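Local coordinates for 2-(acetamidomethylene)succinate hydrolase (Mesorhizobium loti, PDB 3KXP), which catalyses the last step of vitamin B6 degradation, hydrolysing (E)-2-(acetamidomethylene)succinate to succinic semialdehyde, acetate, ammonia and carbon dioxide, at residues P69-F74 against D93-I98; H105-K110 against R228-S233; A164-P169 against E264-V269. All blocks are in the same frame, centred on the assembly; numbering follows the deposited sequence.

Interaction 1: P69-F74 against D93-I98; sequences PLMLFF and DRFTTI
Pro69 meets 93-98 just ahead of strand 70-74: its ring CD rests on the carbonyl of Arg94, its CB lies 4.0 Å from Phe95 CD2, and its O takes the first backbone hydrogen bond, from Thr96 N (2.9 Å). The same oxygen sits in the plane of the Phe95 ring, at its edge. Leu70 brings CD1 to 3.5 Å from Thr96 O and 3.9 Å from Ile98 CD1, on the sheet face that carries Leu70, Leu72, Thr96 and Ile98. Met71, a selenomethionine, pairs with Thr97 and points to the other face. Its N gives to Thr96 O and its O receives Ile98 N, the straightest of the four backbone bonds at 170°. The side chain bends at chi3 (-78°) and sets CE over the centre of the Phe95 ring, 3.5 Å from the centroid, a CH-pi contact within a Met-aromatic pair whose SE lies farther off. This parallel pairing closes the beta-alpha-beta unit of strand 70-74, helix 85-89 and strand 96-100, within the central sheet of the alpha/beta hydrolase fold; strand 136-141 flanks 70-74 on its other edge. Leu72 and Ile98 run next to each other in the same direction, Leu72 CD2 3.7 Å from Ile98 CB. Phe73 N gives the last bond, to Ile98 O, and that oxygen also lies in plane at the edge of the Phe73 ring. Phe73 CE1 reaches Thr97 CB at 3.9 Å, while Phe84, Leu87 and Met88 pack around the same ring.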
# COMPACT_ATOMS: atom_id res chain seq x y z
N PRO A 69 8.63 -15.77 -9.72
CA PRO A 69 8.09 -14.68 -10.54
C PRO A 69 9.17 -13.64 -10.83
O PRO A 69 10.08 -13.43 -10.03
CB PRO A 69 6.96 -14.14 -9.68
CG PRO A 69 6.48 -15.36 -8.95
CD PRO A 69 7.78 -16.01 -8.54
N LEU A 70 9.05 -12.97 -11.97
CA LEU A 70 10.03 -11.98 -12.36
C LEU A 70 9.87 -10.63 -11.66
O LEU A 70 8.77 -10.08 -11.55
CB LEU A 70 9.97 -11.77 -13.87
CG LEU A 70 11.01 -10.79 -14.44
CD1 LEU A 70 12.41 -11.34 -14.20
CD2 LEU A 70 10.75 -10.60 -15.94
N MSE A 71 10.99 -10.09 -11.18
CA MSE A 71 11.01 -8.80 -10.52
C MSE A 71 12.21 -8.01 -11.04
O MSE A 71 13.36 -8.36 -10.78
CB MSE A 71 11.13 -8.97 -9.01
CG MSE A 71 10.89 -7.70 -8.24
SE MSE A 71 10.86 -8.01 -6.33
CE MSE A 71 9.07 -8.73 -6.18
N LEU A 72 11.93 -6.94 -11.79
CA LEU A 72 12.98 -6.11 -12.39
C LEU A 72 13.27 -4.84 -11.60
O LEU A 72 12.35 -4.18 -11.13
CB LEU A 72 12.59 -5.76 -13.83
CG LEU A 72 12.28 -6.98 -14.71
CD1 LEU A 72 11.77 -6.53 -16.07
CD2 LEU A 72 13.53 -7.83 -14.85
N PHE A 73 14.55 -4.49 -11.48
CA PHE A 73 14.95 -3.29 -10.75
C PHE A 73 15.63 -2.26 -11.66
O PHE A 73 16.59 -2.58 -12.37
CB PHE A 73 15.90 -3.66 -9.62
CG PHE A 73 15.31 -4.58 -8.59
CD1 PHE A 73 15.06 -5.92 -8.88
CD2 PHE A 73 15.07 -4.13 -7.30
CE1 PHE A 73 14.59 -6.79 -7.89
CE2 PHE A 73 14.59 -5.00 -6.30
CZ PHE A 73 14.36 -6.32 -6.60
N PHE A 74 15.16 -1.01 -11.61
CA PHE A 74 15.71 0.06 -12.43
C PHE A 74 16.25 1.24 -11.61
O PHE A 74 15.50 1.92 -10.90
CB PHE A 74 14.65 0.55 -13.41
CG PHE A 74 14.04 -0.55 -14.22
CD1 PHE A 74 13.05 -1.37 -13.68
CD2 PHE A 74 14.47 -0.80 -15.52
CE1 PHE A 74 12.49 -2.41 -14.42
CE2 PHE A 74 13.92 -1.84 -16.27
CZ PHE A 74 12.93 -2.65 -15.72
N ASP A 93 15.27 -15.87 -3.11
CA ASP A 93 14.71 -17.18 -2.83
C ASP A 93 13.26 -17.34 -3.29
O ASP A 93 12.80 -18.46 -3.50
CB ASP A 93 14.82 -17.50 -1.34
CG ASP A 93 14.70 -16.26 -0.46
OD1 ASP A 93 13.65 -15.59 -0.49
OD2 ASP A 93 15.67 -15.97 0.27
N ARG A 94 12.56 -16.22 -3.49
CA ARG A 94 11.15 -16.26 -3.90
C ARG A 94 10.88 -15.67 -5.28
O ARG A 94 9.85 -15.93 -5.88
CB ARG A 94 10.29 -15.51 -2.88
CG ARG A 94 10.49 -15.94 -1.43
CD ARG A 94 10.10 -14.80 -0.49
NE ARG A 94 8.79 -14.27 -0.83
CZ ARG A 94 8.31 -13.10 -0.43
NH1 ARG A 94 9.03 -12.30 0.35
NH2 ARG A 94 7.10 -12.73 -0.82
N PHE A 95 11.80 -14.83 -5.76
CA PHE A 95 11.63 -14.22 -7.07
C PHE A 95 12.92 -14.28 -7.89
O PHE A 95 14.02 -14.41 -7.35
CB PHE A 95 11.24 -12.74 -6.99
CG PHE A 95 10.04 -12.45 -6.12
CD1 PHE A 95 10.19 -12.29 -4.75
CD2 PHE A 95 8.78 -12.30 -6.69
CE1 PHE A 95 9.10 -11.98 -3.95
CE2 PHE A 95 7.68 -11.99 -5.90
CZ PHE A 95 7.84 -11.83 -4.52
N THR A 96 12.75 -14.18 -9.21
CA THR A 96 13.88 -14.12 -10.13
C THR A 96 14.15 -12.61 -10.19
O THR A 96 13.46 -11.87 -10.90
CB THR A 96 13.49 -14.62 -11.55
OG1 THR A 96 13.18 -16.02 -11.50
CG2 THR A 96 14.65 -14.40 -12.52
N THR A 97 15.12 -12.16 -9.41
CA THR A 97 15.47 -10.75 -9.35
C THR A 97 16.51 -10.37 -10.40
O THR A 97 17.60 -10.95 -10.46
CB THR A 97 16.04 -10.38 -7.97
OG1 THR A 97 17.27 -11.09 -7.75
CG2 THR A 97 15.06 -10.76 -6.87
N ILE A 98 16.17 -9.38 -11.22
CA ILE A 98 17.08 -8.92 -12.26
C ILE A 98 17.17 -7.40 -12.26
O ILE A 98 16.16 -6.71 -12.38
CB ILE A 98 16.61 -9.40 -13.66
CG1 ILE A 98 16.60 -10.93 -13.72
CG2 ILE A 98 17.55 -8.85 -14.73
CD1 ILE A 98 16.21 -11.54 -15.07

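Interaction 2: H105-K110 against R228-S233; sequences HGLSDK and RPLASS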
# COMPACT_ATOMS: atom_id res chain seq x y z
N HIS A 105 23.56 3.99 -19.55
CA HIS A 105 24.22 3.69 -18.28
C HIS A 105 24.97 2.36 -18.24
O HIS A 105 24.85 1.54 -19.15
CB HIS A 105 23.20 3.68 -17.13
CG HIS A 105 22.37 4.93 -17.03
ND1 HIS A 105 21.43 5.28 -17.98
CD2 HIS A 105 22.29 5.87 -16.06
CE1 HIS A 105 20.81 6.38 -17.60
NE2 HIS A 105 21.32 6.76 -16.44
N GLY A 106 25.71 2.17 -17.16
CA GLY A 106 26.46 0.94 -16.94
C GLY A 106 27.09 0.33 -18.17
O GLY A 106 27.76 1.02 -18.94
N LEU A 107 26.88 -0.97 -18.34
CA LEU A 107 27.44 -1.70 -19.47
C LEU A 107 26.43 -1.94 -20.57
O LEU A 107 26.53 -2.91 -21.31
CB LEU A 107 28.02 -3.03 -18.98
CG LEU A 107 29.26 -2.94 -18.07
CD1 LEU A 107 29.82 -4.34 -17.81
CD2 LEU A 107 30.32 -2.06 -18.72
N SER A 108 25.45 -1.04 -20.68
CA SER A 108 24.43 -1.16 -21.71
C SER A 108 24.74 -0.25 -22.89
O SER A 108 25.62 0.60 -22.82
CB SER A 108 23.06 -0.82 -21.12
OG SER A 108 22.72 -1.75 -20.11
N ASP A 109 24.01 -0.44 -23.99
CA ASP A 109 24.22 0.38 -25.18
C ASP A 109 23.97 1.84 -24.84
O ASP A 109 23.20 2.16 -23.93
CB ASP A 109 23.28 -0.05 -26.31
CG ASP A 109 23.75 -1.32 -27.00
OD1 ASP A 109 24.86 -1.80 -26.66
OD2 ASP A 109 23.02 -1.82 -27.88
N LYS A 110 24.62 2.73 -25.58
CA LYS A 110 24.48 4.16 -25.35
C LYS A 110 24.20 4.90 -26.66
O LYS A 110 25.07 5.59 -27.19
CB LYS A 110 25.74 4.68 -24.67
CG LYS A 110 26.04 3.91 -23.40
CD LYS A 110 27.27 4.43 -22.69
CE LYS A 110 27.44 3.71 -21.37
NZ LYS A 110 27.49 2.25 -21.57
N ARG A 228 36.86 6.59 -14.89
CA ARG A 228 35.84 7.47 -15.44
C ARG A 228 34.48 6.78 -15.36
O ARG A 228 34.40 5.56 -15.26
CB ARG A 228 36.15 7.82 -16.90
CG ARG A 228 36.61 9.27 -17.11
CD ARG A 228 36.78 9.60 -18.60
NE ARG A 228 36.70 11.04 -18.85
CZ ARG A 228 37.64 11.92 -18.54
NH1 ARG A 228 38.77 11.51 -17.98
NH2 ARG A 228 37.46 13.21 -18.78
N PRO A 229 33.39 7.57 -15.37
CA PRO A 229 32.02 7.04 -15.30
C PRO A 229 31.69 6.17 -16.52
O PRO A 229 32.12 6.46 -17.63
CB PRO A 229 31.16 8.30 -15.29
CG PRO A 229 32.07 9.37 -14.77
CD PRO A 229 33.39 9.04 -15.39
N LEU A 230 30.92 5.11 -16.31
CA LEU A 230 30.51 4.27 -17.42
C LEU A 230 29.41 5.01 -18.19
O LEU A 230 29.34 4.96 -19.41
CB LEU A 230 29.97 2.93 -16.91
CG LEU A 230 31.05 1.90 -16.57
CD1 LEU A 230 30.42 0.66 -15.95
CD2 LEU A 230 31.80 1.54 -17.86
N ALA A 231 28.57 5.73 -17.45
CA ALA A 231 27.47 6.49 -18.03
C ALA A 231 27.96 7.52 -19.04
O ALA A 231 28.94 8.23 -18.78
CB ALA A 231 26.67 7.20 -16.93
N SER A 232 27.28 7.60 -20.17
CA SER A 232 27.62 8.57 -21.21
C SER A 232 27.13 9.95 -20.79
O SER A 232 25.97 10.10 -20.39
CB SER A 232 26.94 8.17 -22.53
OG SER A 232 26.63 9.32 -23.29
N SER A 233 27.99 10.97 -20.90
CA SER A 233 27.61 12.32 -20.51
C SER A 233 26.47 12.88 -21.37
O SER A 233 25.57 13.55 -20.86
CB SER A 233 28.82 13.27 -20.58
OG SER A 233 29.26 13.48 -21.91
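Leu230 and Lys110 are the largest contributors to the contact between 105-110 and 228-233, one through an apolar side chain and the other through the length of its chain. Among the van der Waals contacts, Leu230 points at the turn: its CB lies 3.6 Å from Gly106 O, and its CD1 makes an apolar contact with Leu107 CD2 at 3.9 Å, Leu230 CD2 being almost as near the same methyl. Leu107 starts away from 228-233, but its CD2 comes back to the leucine. Lys110 passes alongside the backbone of 230-232, its CD 3.8 Å from Ser232 CB and its CE close to Leu230 O. The polar bonds of Lys110 stay within its own segment. A bend at chi4 (55°) turns NZ onto two carbonyls of the turn, Gly106 O at 2.9 Å, reached from above the carbonyl plane, and Ser108 O at 2.8 Å, reached in plane. The ammonium thus ties the loop to itself while its CD and CE face 228-233. Ser232 OG caps the following helix 233-242 at Ala235 N. In the backbone, His105 to Ser108 form a type II' beta turn, with Gly106 second and at positive phi (38°), closed by Ser108 N to His105 O; His105 CA comes within 4.3 Å of Ala231 CA, and Ser232 bonds to Gly104. The contact therefore joins the loop between strand 96-100 and helix 117-131, which is also held by strand 59-65, to the link from strand 226-229 into helix 233-242, whose Met236 packs on His105 and Ala231.

Interaction 3: A164-P169 against E264-V269; sequences AIDFTP and ESSKLV
Asp166 accepts a hydrogen bond from Ser266: OG donates to OD2 over 2.7 Å, using the syn lone pair, on the side of the other carboxylate oxygen. Ser266 CB stands before both carboxylate oxygens, near their plane, 3.4 Å from OD2. Around this polar pair sit methyl groups. Val269 CG2, anti to the carbonyl carbon, presses on the backbone of Asp166, 3.5 Å from its C. Leu268 CD1 reaches Asp166 O and meets Phe167 CD2 at 3.7 Å, its side chain crossing the ring obliquely. Farther along, Val269 CG1 touches Thr168 OG1, the two side chains meeting at about a right angle; that hydroxyl is spent on Pro169 O, in the carbonyl plane and on a lone pair.

Ser266 is itself held by its own loop. Its OG, anti to the backbone N (chi1 164°), accepts from Leu268 N at 3.1 Å and from Val269 N at 3.0 Å, an ST turn and an ST motif together, so three hydrogen bonds hold one hydroxyl. Asp166 OD1 accepts from Gly263 N, and OD2 is also hydrogen-bonded to His294 ND1. An alanine in place of Ser266 would probably leave OD2 without one of its two partners and both loop amides without their acceptor, giving the carboxylate more freedom to turn.

Asp166 and His294 are inferred active-site residues, with Ser142 as nucleophile, the arrangement of an alpha/beta hydrolase catalytic triad. Two partners on one oxygen and an amide on the other are consistent with a carboxylate held toward the histidine, and Ser266 would then be a second-shell residue helping to position it.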
# COMPACT_ATOMS: atom_id res chain seq x y z
N ALA A 164 7.21 2.42 -7.15
CA ALA A 164 7.81 3.67 -7.61
C ALA A 164 8.50 4.43 -6.47
O ALA A 164 7.87 5.19 -5.74
CB ALA A 164 6.74 4.55 -8.24
N ILE A 165 9.81 4.25 -6.35
CA ILE A 165 10.59 4.90 -5.30
C ILE A 165 11.10 6.30 -5.64
O ILE A 165 12.05 6.46 -6.41
CB ILE A 165 11.81 4.04 -4.89
CG1 ILE A 165 11.35 2.65 -4.45
CG2 ILE A 165 12.58 4.74 -3.77
CD1 ILE A 165 12.49 1.73 -4.01
N ASP A 166 10.46 7.30 -5.05
CA ASP A 166 10.83 8.71 -5.17
C ASP A 166 10.78 9.43 -6.52
O ASP A 166 11.77 10.04 -6.94
CB ASP A 166 12.20 8.94 -4.54
CG ASP A 166 12.22 10.16 -3.62
OD1 ASP A 166 11.50 10.13 -2.61
OD2 ASP A 166 12.94 11.14 -3.91
N PHE A 167 9.63 9.36 -7.19
CA PHE A 167 9.44 10.07 -8.44
C PHE A 167 7.98 10.05 -8.83
O PHE A 167 7.45 9.04 -9.31
CB PHE A 167 10.28 9.49 -9.59
CG PHE A 167 10.51 10.49 -10.70
CD1 PHE A 167 9.46 10.89 -11.52
CD2 PHE A 167 11.75 11.09 -10.87
CE1 PHE A 167 9.64 11.88 -12.49
CE2 PHE A 167 11.95 12.08 -11.83
CZ PHE A 167 10.89 12.48 -12.65
N THR A 168 7.34 11.18 -8.63
CA THR A 168 5.92 11.34 -8.89
C THR A 168 5.72 12.51 -9.84
O THR A 168 6.67 13.17 -10.24
CB THR A 168 5.19 11.68 -7.59
OG1 THR A 168 5.69 12.94 -7.10
CG2 THR A 168 5.42 10.60 -6.52
N PRO A 169 4.46 12.79 -10.21
CA PRO A 169 4.24 13.92 -11.11
C PRO A 169 4.31 15.15 -10.20
O PRO A 169 4.52 15.01 -8.99
CB PRO A 169 2.82 13.70 -11.63
CG PRO A 169 2.52 12.24 -11.34
CD PRO A 169 3.22 12.02 -10.02
N GLU A 264 11.25 11.01 3.43
CA GLU A 264 10.80 12.15 4.22
C GLU A 264 11.51 13.46 3.87
O GLU A 264 10.86 14.49 3.73
CB GLU A 264 10.98 11.87 5.72
CG GLU A 264 10.75 13.09 6.59
CD GLU A 264 11.01 12.81 8.06
OE1 GLU A 264 12.02 12.14 8.38
OE2 GLU A 264 10.20 13.27 8.90
N SER A 265 12.83 13.41 3.72
CA SER A 265 13.57 14.62 3.40
C SER A 265 14.07 14.69 1.95
O SER A 265 15.01 15.42 1.64
CB SER A 265 14.75 14.79 4.37
OG SER A 265 15.55 13.63 4.42
N SER A 266 13.42 13.95 1.06
CA SER A 266 13.81 13.97 -0.35
C SER A 266 13.81 15.39 -0.91
O SER A 266 12.87 16.14 -0.70
CB SER A 266 12.83 13.14 -1.19
OG SER A 266 13.00 13.47 -2.56
N LYS A 267 14.87 15.75 -1.63
CA LYS A 267 14.93 17.08 -2.22
C LYS A 267 14.38 17.07 -3.64
O LYS A 267 14.27 18.12 -4.28
CB LYS A 267 16.37 17.61 -2.21
CG LYS A 267 16.96 17.75 -0.83
CD LYS A 267 18.30 18.46 -0.85
CE LYS A 267 19.31 17.80 -1.79
NZ LYS A 267 20.64 18.51 -1.78
N LEU A 268 14.02 15.89 -4.15
CA LEU A 268 13.47 15.77 -5.49
C LEU A 268 11.94 15.77 -5.41
O LEU A 268 11.28 16.58 -6.05
CB LEU A 268 13.96 14.48 -6.16
CG LEU A 268 14.01 14.37 -7.70
CD1 LEU A 268 13.25 13.12 -8.12
CD2 LEU A 268 13.43 15.60 -8.38
N VAL A 269 11.39 14.86 -4.62
CA VAL A 269 9.94 14.78 -4.45
C VAL A 269 9.56 15.41 -3.12
O VAL A 269 9.83 14.86 -2.05
CB VAL A 269 9.44 13.31 -4.48
CG1 VAL A 269 7.95 13.24 -4.15
CG2 VAL A 269 9.70 12.69 -5.85

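All three contacts belong to one alpha/beta hydrolase domain, and their centres stand 23 to 24 Å apart without touching. Interactions 1 and 3 share the central sheet, their nearest atoms about 7 Å apart: interaction 1 pairs two of its strands away from the annotated sites, whereas interaction 3 lies at the ends of strands 159-165 and 258-263 and holds the inferred catalytic acid, about 3 Å from the side chain of His294. Interaction 2 lies across the chain's centre from interaction 3, nearest atoms about 12 Å apart, yet it too approaches the active site: the His105 side chain is about 4 Å from those of Ile77 and Leu143, which bind chloride along with Ser142.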